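Local coordinates for chorismate mutase protein (PDB 3RMI) that probably catalyses the rearrangement of chorismate to prephenate, and folds as a two-subunit, all-helical enzyme of the type II chorismate mutase family, at residues T73-D76 / P77-E81; K82-K85 / F86-E90. All coordinates share one frame; numbering follows the deposited sequence.

Contact 1. Residues T73-D76 / P77-E81; sequences THFD and PDFAE. With EDO (1,2-ethanediol), chain B.
The backbone N of Asp76 donates to O1 of a 1,2-ethanediol molecule, 2.8 Å away, probably left from the crystallisation liquor. The carbonyl O of Asp76 takes the N-H of Ala80 in a nearly straight bond, N to O 3.0 Å, with an N-H...O angle of 175°. This is the first-turn bond of helix 77-106, and Asp76 holds the N-cap position before it. Pro77 follows as the first helical residue. The side chain of Asp76 folds forward over this turn: CG lies opposite its own backbone N (chi1 -175°), which brings OD1 to 3.2 Å from Pro77 CD and OD2 to 3.8 Å from Phe79 CB. C2 of the diol lies over one face of the Phe75 ring, toward its rim. At the edge of that ring, in its plane, is Ala80 N, 3.9 Å from CE2. Phe75 CZ in turn meets the edge of the Phe79 ring, 4.0 Å from CD2. Phe75 also packs on Ala33 of the second subunit, and the Phe79 ring meets Phe36 of that subunit. Asp76 OD1 and Asp78 OD2 are 4.3 Å apart, while Asp78 OD1 forms a salt bridge with Arg67. Two carboxylates at the start of a helix would probably be favoured by its dipole, and Arg67 would offset part of their mutual repulsion.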
loop_
_atom_site.group_PDB
_atom_site.type_symbol
_atom_site.label_atom_id
_atom_site.label_comp_id
_atom_site.label_asym_id
_atom_site.label_seq_id
_atom_site.Cartn_x
_atom_site.Cartn_y
_atom_site.Cartn_z
ATOM N N THR A 73 -15.667 5.827 1.323
ATOM C CA THR A 73 -14.717 6.840 0.779
ATOM C C THR A 73 -14.756 6.993 -0.759
ATOM O O THR A 73 -13.889 7.663 -1.329
ATOM C CB THR A 73 -13.240 6.480 1.174
ATOM O OG1 THR A 73 -13.127 6.454 2.597
ATOM C CG2 THR A 73 -12.200 7.496 0.606
ATOM N N HIS A 74 -15.723 6.357 -1.422
ATOM C CA HIS A 74 -15.775 6.319 -2.889
ATOM C C HIS A 74 -14.476 5.733 -3.495
ATOM O O HIS A 74 -13.972 6.185 -4.516
ATOM C CB HIS A 74 -16.134 7.718 -3.448
ATOM C CG HIS A 74 -17.381 8.315 -2.835
ATOM N ND1 HIS A 74 -18.650 8.080 -3.334
ATOM C CD2 HIS A 74 -17.551 9.125 -1.756
ATOM C CE1 HIS A 74 -19.544 8.719 -2.592
ATOM N NE2 HIS A 74 -18.903 9.359 -1.626
ATOM N N PHE A 75 -13.980 4.687 -2.849
ATOM C CA PHE A 75 -12.775 3.961 -3.240
ATOM C C PHE A 75 -13.142 2.503 -3.569
ATOM O O PHE A 75 -13.972 1.896 -2.862
ATOM C CB PHE A 75 -11.810 3.993 -2.061
ATOM C CG PHE A 75 -10.427 3.533 -2.384
ATOM C CD1 PHE A 75 -9.453 4.441 -2.723
ATOM C CD2 PHE A 75 -10.095 2.192 -2.336
ATOM C CE1 PHE A 75 -8.160 4.014 -3.012
ATOM C CE2 PHE A 75 -8.813 1.770 -2.612
ATOM C CZ PHE A 75 -7.842 2.681 -2.947
ATOM N N ASP A 76 -12.523 1.953 -4.619
ATOM C CA ASP A 76 -12.884 0.637 -5.143
ATOM C C ASP A 76 -12.677 -0.457 -4.103
ATOM O O ASP A 76 -11.558 -0.692 -3.674
ATOM C CB ASP A 76 -12.061 0.299 -6.390
ATOM C CG ASP A 76 -12.497 -1.014 -7.052
ATOM O OD1 ASP A 76 -13.678 -1.386 -6.935
ATOM O OD2 ASP A 76 -11.674 -1.689 -7.709
ATOM N N PRO A 77 -13.755 -1.148 -3.709
ATOM C CA PRO A 77 -13.590 -2.098 -2.600
ATOM C C PRO A 77 -12.771 -3.317 -2.960
ATOM O O PRO A 77 -12.101 -3.861 -2.102
ATOM C CB PRO A 77 -15.019 -2.493 -2.247
ATOM C CG PRO A 77 -15.808 -2.229 -3.514
ATOM C CD PRO A 77 -15.158 -1.024 -4.131
ATOM N N ASP A 78 -12.823 -3.737 -4.220
ATOM C CA ASP A 78 -11.980 -4.838 -4.698
ATOM C C ASP A 78 -10.491 -4.511 -4.625
ATOM O O ASP A 78 -9.673 -5.372 -4.244
ATOM C CB ASP A 78 -12.375 -5.234 -6.117
ATOM C CG ASP A 78 -13.787 -5.831 -6.177
ATOM O OD1 ASP A 78 -14.176 -6.527 -5.217
ATOM O OD2 ASP A 78 -14.512 -5.596 -7.168
ATOM N N PHE A 79 -10.133 -3.278 -4.965
ATOM C CA PHE A 79 -8.737 -2.900 -4.883
ATOM C C PHE A 79 -8.294 -2.729 -3.439
ATOM O O PHE A 79 -7.192 -3.143 -3.090
ATOM C CB PHE A 79 -8.421 -1.652 -5.693
ATOM C CG PHE A 79 -6.946 -1.377 -5.780
ATOM C CD1 PHE A 79 -6.120 -2.216 -6.527
ATOM C CD2 PHE A 79 -6.368 -0.312 -5.083
ATOM C CE1 PHE A 79 -4.723 -1.989 -6.578
ATOM C CE2 PHE A 79 -4.989 -0.073 -5.145
ATOM C CZ PHE A 79 -4.167 -0.905 -5.888
ATOM N N ALA A 80 -9.144 -2.148 -2.598
ATOM C CA ALA A 80 -8.871 -2.133 -1.164
ATOM C C ALA A 80 -8.518 -3.545 -0.665
ATOM O O ALA A 80 -7.543 -3.734 0.050
ATOM C CB ALA A 80 -10.065 -1.557 -0.380
ATOM N N GLU A 81 -9.301 -4.535 -1.067
ATOM C CA GLU A 81 -9.077 -5.929 -0.652
ATOM C C GLU A 81 -7.778 -6.481 -1.205
ATOM O O GLU A 81 -7.036 -7.111 -0.486
ATOM C CB GLU A 81 -10.234 -6.844 -1.107
ATOM C CG GLU A 81 -10.119 -8.273 -0.566
ATOM C CD GLU A 81 -11.309 -9.155 -0.868
ATOM O OE1 GLU A 81 -12.420 -8.629 -1.150
ATOM O OE2 GLU A 81 -11.119 -10.395 -0.828
HETATM C C1 EDO B . -9.947 4.123 -6.981
HETATM O O1 EDO B . -11.121 3.609 -6.340
HETATM C C2 EDO B . -8.845 3.079 -6.853
HETATM O O2 EDO B . -8.427 2.682 -8.160
#

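Contact 2. Residues K82-K85 / F86-E90; sequences KFLK and FIIKE
The Phe83 ring carries Ile87 over one face. CG1 of Ile87 makes a CH-pi contact, 4.3 Å from the ring centroid and 23° off the normal, so it sits toward the rim beside CE1 and CZ. The two side chains run side by side and point the same way. Phe83 CG is turned opposite its backbone N (chi1 167°), which brings the outward-pointing ring forward of its CB, close enough to the next turn to meet Ile87. Phe86 CB lies 3.3 Å from Phe83 O, which stands oblique to the Phe86 ring. The Phe86 ring stacks on Phe86 of the second subunit, and Phe83 packs on Phe83 of that subunit. A different face of the helix holds Leu84 and Ile88. They cross at a slant, with Leu84 CG 3.9 Å from Ile88 CD1. Ile88 CG1 also rests 3.3 Å from Leu84 O, the acceptor for Ile88 N at 2.8 Å. Phe86 N bonds to Lys82 O, Ile87 N to Phe83 O and Lys89 N to Lys85 O, each at 3.0 Å. Leu84 packs on helix 56-72 and on Arg35 of helix 4-48, and Ile87 on Leu32 and Arg35. Ile88 packs on Glu59. The unbroken i to i+4 bonds and side-chain pairs are those of a regular alpha helix. Phe83 and Phe86 meet the second subunit, while Ile88 touches the bound D-malate, consistent with the intertwined all-helical chorismate mutase fold.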
loop_
_atom_site.group_PDB
_atom_site.type_symbol
_atom_site.label_atom_id
_atom_site.label_comp_id
_atom_site.label_asym_id
_atom_site.label_seq_id
_atom_site.Cartn_x
_atom_site.Cartn_y
_atom_site.Cartn_z
ATOM N N LYS A 82 -7.543 -6.276 -2.494
ATOM C CA LYS A 82 -6.303 -6.679 -3.152
ATOM C C LYS A 82 -5.098 -6.089 -2.419
ATOM O O LYS A 82 -4.088 -6.766 -2.200
ATOM C CB LYS A 82 -6.311 -6.195 -4.611
ATOM C CG LYS A 82 -5.510 -7.060 -5.582
ATOM C CD LYS A 82 -5.627 -6.615 -7.072
ATOM C CE LYS A 82 -4.494 -7.285 -7.933
ATOM N NZ LYS A 82 -4.418 -6.876 -9.390
ATOM N N PHE A 83 -5.217 -4.819 -2.037
ATOM C CA PHE A 83 -4.148 -4.114 -1.322
ATOM C C PHE A 83 -3.917 -4.687 0.073
ATOM O O PHE A 83 -2.779 -4.971 0.467
ATOM C CB PHE A 83 -4.461 -2.626 -1.243
ATOM C CG PHE A 83 -3.591 -1.872 -0.272
ATOM C CD1 PHE A 83 -2.268 -1.702 -0.504
ATOM C CD2 PHE A 83 -4.117 -1.355 0.896
ATOM C CE1 PHE A 83 -1.473 -1.023 0.413
ATOM C CE2 PHE A 83 -3.326 -0.680 1.791
ATOM C CZ PHE A 83 -2.005 -0.519 1.536
ATOM N N LEU A 84 -4.989 -4.874 0.827
ATOM C CA LEU A 84 -4.851 -5.453 2.150
ATOM C C LEU A 84 -4.267 -6.872 2.088
ATOM O O LEU A 84 -3.404 -7.234 2.891
ATOM C CB LEU A 84 -6.195 -5.453 2.854
ATOM C CG LEU A 84 -6.282 -6.032 4.264
ATOM C CD1 LEU A 84 -5.419 -5.274 5.271
ATOM C CD2 LEU A 84 -7.754 -6.034 4.687
ATOM N N LYS A 85 -4.700 -7.659 1.121
ATOM C CA LYS A 85 -4.204 -9.009 1.003
ATOM C C LYS A 85 -2.726 -9.032 0.664
ATOM O O LYS A 85 -1.998 -9.924 1.089
ATOM C CB LYS A 85 -4.995 -9.789 -0.065
ATOM C CG LYS A 85 -6.347 -10.316 0.437
ATOM C CD LYS A 85 -7.028 -11.259 -0.572
ATOM C CE LYS A 85 -7.821 -12.331 0.160
ATOM N NZ LYS A 85 -8.936 -12.889 -0.680
ATOM N N PHE A 86 -2.294 -8.058 -0.127
ATOM C CA PHE A 86 -0.883 -7.859 -0.439
ATOM C C PHE A 86 -0.088 -7.592 0.828
ATOM O O PHE A 86 0.989 -8.157 1.033
ATOM C CB PHE A 86 -0.731 -6.693 -1.442
ATOM C CG PHE A 86 0.690 -6.322 -1.736
ATOM C CD1 PHE A 86 1.424 -7.040 -2.685
ATOM C CD2 PHE A 86 1.295 -5.265 -1.072
ATOM C CE1 PHE A 86 2.734 -6.712 -2.968
ATOM C CE2 PHE A 86 2.620 -4.928 -1.332
ATOM C CZ PHE A 86 3.341 -5.659 -2.292
ATOM N N ILE A 87 -0.611 -6.729 1.685
ATOM C CA ILE A 87 0.061 -6.459 2.943
ATOM C C ILE A 87 0.054 -7.705 3.848
ATOM O O ILE A 87 1.071 -8.061 4.450
ATOM C CB ILE A 87 -0.577 -5.285 3.680
ATOM C CG1 ILE A 87 -0.466 -4.006 2.847
ATOM C CG2 ILE A 87 0.108 -5.062 4.989
ATOM C CD1 ILE A 87 0.990 -3.603 2.572
ATOM N N ILE A 88 -1.074 -8.391 3.916
ATOM C CA ILE A 88 -1.205 -9.514 4.855
ATOM C C ILE A 88 -0.282 -10.653 4.485
ATOM O O ILE A 88 0.210 -11.363 5.352
ATOM C CB ILE A 88 -2.619 -10.036 4.887
ATOM C CG1 ILE A 88 -3.529 -9.061 5.629
ATOM C CG2 ILE A 88 -2.675 -11.463 5.506
ATOM C CD1 ILE A 88 -5.041 -9.505 5.549
ATOM N N LYS A 89 -0.048 -10.840 3.195
ATOM C CA LYS A 89 0.877 -11.894 2.724
ATOM C C LYS A 89 2.307 -11.634 3.248
ATOM O O LYS A 89 3.026 -12.562 3.645
ATOM C CB LYS A 89 0.862 -11.923 1.188
ATOM C CG LYS A 89 1.402 -13.170 0.518
ATOM C CD LYS A 89 1.572 -12.947 -0.997
ATOM C CE LYS A 89 2.307 -14.108 -1.665
ATOM N NZ LYS A 89 2.857 -13.670 -2.994
ATOM N N GLU A 90 2.716 -10.370 3.274
ATOM C CA GLU A 90 4.013 -10.048 3.816
ATOM C C GLU A 90 4.004 -10.301 5.309
ATOM O O GLU A 90 4.950 -10.840 5.864
ATOM C CB GLU A 90 4.343 -8.594 3.543
ATOM C CG GLU A 90 5.715 -8.186 4.033
ATOM C CD GLU A 90 6.843 -8.950 3.355
ATOM O OE1 GLU A 90 6.610 -9.549 2.275
ATOM O OE2 GLU A 90 7.967 -8.932 3.893
#

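From the N terminus the chain runs through helix 4-48 and helix 56-72 before it reaches either contact. Contact 1 closes the short turn after helix 56-72 and starts helix 77-106. Contact 2 follows directly on that helix and closes no loop of its own. The two stand in series, with centres about 14 Å apart; they neither nest nor cross. Through Pro77 and Ala80 the first turn of helix 77-106 packs back on helix 56-72. Residues of contact 2 pack on both earlier helices, and one touches the bound D-malate. Both contacts touch the second subunit, so this length of helix 77-106 joins the subunit core to the dimer interface.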